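Local coordinates for protein glucuronoarabinoxylan endo-1,4-beta-xylanase (Clostridium papyrosolvens, PDB 4FMV) that probably hydrolyses internal beta-1,4 linkages of xylan as a family 30 glycoside hydrolase, through the catalytic (beta/alpha)8-barrel part of a longer secreted protein, at residues Lys113-Glu116 and Tyr117-Leu121; Leu159-Met162 and Lys163-Gly167. All coordinates share one frame; numbering follows the deposited sequence.

Contact 1. Residues Lys113-Glu116 and Tyr117-Leu121; sequences KYTE and YAQYL
Glu116 and Gln119, three residues apart on the first turns of helix 114-130, cross at about a right angle, with the carboxylate and amide planes turned only 25° from each other. The contact between them is loose: Gln119 OE1 comes no nearer than 4.2 Å to Glu116 CG and 3.8 Å to Glu116 CA, while the aliphatic part of Gln119 leans back over the preceding turn, its CG 3.5 Å from Thr115 O. Glu116 has CG opposite its backbone N (chi1 -161°) and an extended chain, which carries the carboxylate outward to two lysines. Lys113 NZ forms a salt bridge with Glu116 OE2 at 3.2 Å, approaching from above the carboxylate plane, and Lys59 pairs with the other oxygen, so each carboxylate oxygen has a lysine partner and the acid would probably stay ionised. Tyr117 leaves the helix about a quarter turn from Glu116, whereas Tyr120, one turn on from Glu116, leaves much closer to that residue's direction. Tyr117 sets its CB 3.3 Å from Lys113 O, and its buried ring runs inward until OH bonds to Val140 O; Leu121 CG lies over one ring face, toward the rim. Tyr120 meets Trp58 edge-to-face. Beneath the side chains, four successive i to i+4 bonds begin with Tyr117 N to Lys113 O at 2.8 Å. Together they form the N-terminal turns of an amphipathic helix on the outside of the (beta/alpha)8 barrel.

Contact 2. Residues Leu159-Met162 and Lys163-Gly167; sequences LNFM and KNNAG
Lys163 N and Asn164 N donate to Leu159 O and Asn160 O in regular i to i+4 fashion, and then Phe161 O takes two donors, Asn165 N and Ala166 N, each at 2.8 Å. These two N-H groups reach the oxygen from opposite faces of its carbonyl plane, and the bond from Ala166 is the straighter, 164° at the hydrogen. Asn165 is the first residue to leave helical backbone angles; the wider i to i+5 bond from Ala166 spans this point, and a 3-10 segment follows from Ala166.

Above this turn the main side-chain contact is a CH-pi interaction. Asn165 CB lies over one face of the Phe161 ring, 3.6 Å from its centroid and displaced toward the rim, while the two side chains cross at about a right angle and the amide plane is inclined 31° to the ring. Phe161 carries CG opposite its backbone N (chi1 -173°), an orientation that swings the ring along the helix over the residues that follow.

This is the C-terminal end of helix 155-164, one of the helices packed round the (beta/alpha)8 barrel of this glycoside hydrolase, and its inner side is apolar. Ala166 CB fits between Phe161 and Met162, 4.1 Å from Phe161 CE2 and 3.9 Å from Met162 SD. Met162, bent at both chi2 and chi3, also packs on Val173 and Ala175 of strand 172-178, so this side chain lies between the helix end and the barrel wall.

Round the helix, Leu159 and Lys163 run side by side in the same direction, with Leu159 CD1 3.9 Å from Lys163 CG. The methylenes of the lysine thus share an apolar flank with leucine, while Lys163 NZ continues to a salt bridge with Asp192.

From the N terminus, contact 1 comes first, in the opening turns of helix 114-130, and contact 2 follows at the end of helix 155-164. Each joins adjoining residues, so neither closes a long loop; they stand in series, without nesting or crossing. Strand 137-139 of the barrel lies between them in the chain. In space their centres are about 11 Å apart, and the start of one helix packs against the end of the other: Tyr114 CB lies 3.4 Å from Asn165 OD1, and Tyr117 CD2 is 3.8 Å from Phe161 CE1. Phe161 also touches Ala118, tying these two helices of the barrel's outer layer together.

Contact 1. Residues Lys113-Glu116 and Tyr117-Leu121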
loop_
_atom_site.group_PDB
_atom_site.type_symbol
_atom_site.label_atom_id
_atom_site.label_comp_id
_atom_site.label_asym_id
_atom_site.label_seq_id
_atom_site.Cartn_x
_atom_site.Cartn_y
_atom_site.Cartn_z
ATOM N N LYS A 113 6.228 -29.676 -2.553
ATOM C CA LYS A 113 6.221 -28.837 -1.346
ATOM C C LYS A 113 5.074 -27.837 -1.230
ATOM O O LYS A 113 5.073 -27.007 -0.324
ATOM C CB LYS A 113 7.568 -28.111 -1.137
ATOM C CG LYS A 113 8.771 -29.034 -0.925
ATOM C CD LYS A 113 8.657 -29.888 0.337
ATOM C CE LYS A 113 9.842 -30.854 0.483
ATOM N NZ LYS A 113 9.895 -31.432 1.869
ATOM N N TYR A 114 4.142 -27.832 -2.176
ATOM C CA TYR A 114 3.116 -26.794 -2.132
ATOM C C TYR A 114 2.288 -26.930 -0.846
ATOM O O TYR A 114 1.874 -25.924 -0.246
ATOM C CB TYR A 114 2.188 -26.846 -3.361
ATOM C CG TYR A 114 2.698 -26.156 -4.613
ATOM C CD1 TYR A 114 4.059 -26.066 -4.892
ATOM C CD2 TYR A 114 1.795 -25.615 -5.540
ATOM C CE1 TYR A 114 4.513 -25.449 -6.064
ATOM C CE2 TYR A 114 2.231 -24.992 -6.692
ATOM C CZ TYR A 114 3.584 -24.916 -6.960
ATOM O OH TYR A 114 3.995 -24.300 -8.122
ATOM N N THR A 115 2.030 -28.173 -0.444
ATOM C CA THR A 115 1.256 -28.449 0.781
ATOM C C THR A 115 2.029 -27.971 2.017
ATOM O O THR A 115 1.494 -27.243 2.853
ATOM C CB THR A 115 0.927 -29.950 0.895
ATOM O OG1 THR A 115 0.040 -30.304 -0.174
ATOM C CG2 THR A 115 0.263 -30.271 2.225
ATOM N N GLU A 116 3.300 -28.354 2.103
ATOM C CA GLU A 116 4.146 -27.909 3.200
ATOM C C GLU A 116 4.221 -26.378 3.244
ATOM O O GLU A 116 4.203 -25.763 4.326
ATOM C CB GLU A 116 5.549 -28.534 3.108
ATOM C CG GLU A 116 6.304 -28.480 4.460
ATOM C CD GLU A 116 7.708 -29.068 4.396
ATOM O OE1 GLU A 116 8.673 -28.350 4.731
ATOM O OE2 GLU A 116 7.849 -30.248 4.026
ATOM N N TYR A 117 4.282 -25.756 2.075
ATOM C CA TYR A 117 4.395 -24.300 2.016
ATOM C C TYR A 117 3.147 -23.613 2.578
ATOM O O TYR A 117 3.252 -22.601 3.282
ATOM C CB TYR A 117 4.694 -23.819 0.593
ATOM C CG TYR A 117 4.949 -22.322 0.484
ATOM C CD1 TYR A 117 5.949 -21.704 1.231
ATOM C CD2 TYR A 117 4.205 -21.529 -0.387
ATOM C CE1 TYR A 117 6.191 -20.351 1.120
ATOM C CE2 TYR A 117 4.440 -20.170 -0.497
ATOM C CZ TYR A 117 5.430 -19.589 0.260
ATOM O OH TYR A 117 5.668 -18.235 0.150
ATOM N N ALA A 118 1.972 -24.166 2.288
ATOM C CA ALA A 118 0.736 -23.657 2.870
ATOM C C ALA A 118 0.736 -23.834 4.387
ATOM O O ALA A 118 0.231 -22.982 5.100
ATOM C CB ALA A 118 -0.481 -24.345 2.254
ATOM N N GLN A 119 1.286 -24.941 4.878
ATOM C CA GLN A 119 1.419 -25.151 6.338
ATOM C C GLN A 119 2.382 -24.153 6.968
ATOM O O GLN A 119 2.176 -23.670 8.079
ATOM C CB GLN A 119 1.908 -26.569 6.645
ATOM C CG GLN A 119 0.903 -27.615 6.261
ATOM C CD GLN A 119 1.439 -29.013 6.393
ATOM O OE1 GLN A 119 2.649 -29.237 6.377
ATOM N NE2 GLN A 119 0.535 -29.975 6.524
ATOM N N TYR A 120 3.453 -23.872 6.245
ATOM C CA TYR A 120 4.414 -22.852 6.646
ATOM C C TYR A 120 3.736 -21.496 6.767
ATOM O O TYR A 120 3.840 -20.815 7.794
ATOM C CB TYR A 120 5.517 -22.810 5.603
ATOM C CG TYR A 120 6.537 -21.695 5.716
ATOM C CD1 TYR A 120 7.521 -21.719 6.697
ATOM C CD2 TYR A 120 6.555 -20.651 4.794
ATOM C CE1 TYR A 120 8.482 -20.717 6.772
ATOM C CE2 TYR A 120 7.512 -19.641 4.865
ATOM C CZ TYR A 120 8.468 -19.683 5.849
ATOM O OH TYR A 120 9.431 -18.702 5.917
ATOM N N LEU A 121 3.041 -21.083 5.711
ATOM C CA LEU A 121 2.290 -19.836 5.768
ATOM C C LEU A 121 1.297 -19.852 6.937
ATOM O O LEU A 121 1.146 -18.855 7.656
ATOM C CB LEU A 121 1.563 -19.584 4.437
ATOM C CG LEU A 121 2.511 -19.286 3.267
ATOM C CD1 LEU A 121 1.718 -18.930 2.024
ATOM C CD2 LEU A 121 3.467 -18.142 3.643
#

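Contact 2. Residues Leu159-Met162 and Lys163-Gly167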
loop_
_atom_site.group_PDB
_atom_site.type_symbol
_atom_site.label_atom_id
_atom_site.label_comp_id
_atom_site.label_asym_id
_atom_site.label_seq_id
_atom_site.Cartn_x
_atom_site.Cartn_y
_atom_site.Cartn_z
ATOM N N LEU A 159 -1.220 -19.928 -10.204
ATOM C CA LEU A 159 -2.591 -20.432 -10.369
ATOM C C LEU A 159 -2.787 -21.770 -9.649
ATOM O O LEU A 159 -3.759 -21.948 -8.910
ATOM C CB LEU A 159 -2.983 -20.572 -11.860
ATOM C CG LEU A 159 -4.368 -21.191 -12.145
ATOM C CD1 LEU A 159 -5.491 -20.417 -11.466
ATOM C CD2 LEU A 159 -4.652 -21.351 -13.639
ATOM N N ASN A 160 -1.858 -22.703 -9.852
ATOM C CA ASN A 160 -1.990 -24.032 -9.250
ATOM C C ASN A 160 -2.104 -23.947 -7.714
ATOM O O ASN A 160 -2.946 -24.606 -7.098
ATOM C CB ASN A 160 -0.804 -24.915 -9.630
ATOM C CG ASN A 160 -0.800 -25.292 -11.090
ATOM O OD1 ASN A 160 -1.832 -25.225 -11.764
ATOM N ND2 ASN A 160 0.363 -25.712 -11.591
ATOM N N PHE A 161 -1.258 -23.118 -7.108
ATOM C CA PHE A 161 -1.270 -22.947 -5.662
ATOM C C PHE A 161 -2.573 -22.287 -5.203
ATOM O O PHE A 161 -3.214 -22.713 -4.214
ATOM C CB PHE A 161 -0.073 -22.102 -5.214
ATOM C CG PHE A 161 0.070 -22.024 -3.725
ATOM C CD1 PHE A 161 0.791 -22.977 -3.039
ATOM C CD2 PHE A 161 -0.554 -21.022 -3.012
ATOM C CE1 PHE A 161 0.901 -22.917 -1.660
ATOM C CE2 PHE A 161 -0.443 -20.957 -1.656
ATOM C CZ PHE A 161 0.283 -21.915 -0.980
ATOM N N MET A 162 -2.951 -21.228 -5.904
ATOM C CA MET A 162 -4.215 -20.544 -5.634
ATOM C C MET A 162 -5.446 -21.458 -5.733
ATOM O O MET A 162 -6.363 -21.326 -4.921
ATOM C CB MET A 162 -4.383 -19.310 -6.525
ATOM C CG MET A 162 -3.436 -18.135 -6.187
ATOM S SD MET A 162 -3.536 -17.497 -4.484
ATOM C CE MET A 162 -5.169 -16.729 -4.489
ATOM N N LYS A 163 -5.497 -22.372 -6.709
ATOM C CA LYS A 163 -6.623 -23.330 -6.739
ATOM C C LYS A 163 -6.538 -24.419 -5.667
ATOM O O LYS A 163 -7.493 -24.652 -4.930
ATOM C CB LYS A 163 -6.793 -24.011 -8.116
ATOM C CG LYS A 163 -7.230 -23.084 -9.231
ATOM C CD LYS A 163 -7.412 -23.841 -10.553
ATOM C CE LYS A 163 -8.714 -24.649 -10.564
ATOM N NZ LYS A 163 -9.267 -24.822 -11.971
ATOM N N ASN A 164 -5.402 -25.108 -5.616
ATOM C CA ASN A 164 -5.283 -26.326 -4.812
ATOM C C ASN A 164 -4.805 -26.212 -3.386
ATOM O O ASN A 164 -5.009 -27.116 -2.595
ATOM C CB ASN A 164 -4.424 -27.322 -5.572
ATOM C CG ASN A 164 -4.990 -27.590 -6.936
ATOM O OD1 ASN A 164 -6.209 -27.639 -7.088
ATOM N ND2 ASN A 164 -4.132 -27.721 -7.939
ATOM N N ASN A 165 -4.219 -25.075 -3.055
ATOM C CA ASN A 165 -3.516 -24.877 -1.785
ATOM C C ASN A 165 -4.077 -23.733 -0.943
ATOM O O ASN A 165 -4.252 -23.866 0.272
ATOM C CB ASN A 165 -1.984 -24.857 -1.940
ATOM C CG ASN A 165 -1.462 -26.120 -2.592
ATOM O OD1 ASN A 165 -1.096 -26.100 -3.763
ATOM N ND2 ASN A 165 -1.453 -27.246 -1.844
ATOM N N ALA A 166 -4.154 -22.565 -1.559
ATOM C CA ALA A 166 -4.490 -21.322 -0.861
ATOM C C ALA A 166 -5.807 -21.338 -0.072
ATOM O O ALA A 166 -5.971 -20.579 0.878
ATOM C CB ALA A 166 -4.462 -20.163 -1.839
ATOM N N GLY A 167 -6.747 -22.187 -0.452
ATOM C CA GLY A 167 -7.990 -22.306 0.297
ATOM C C GLY A 167 -7.803 -22.816 1.719
ATOM O O GLY A 167 -8.674 -22.640 2.566
#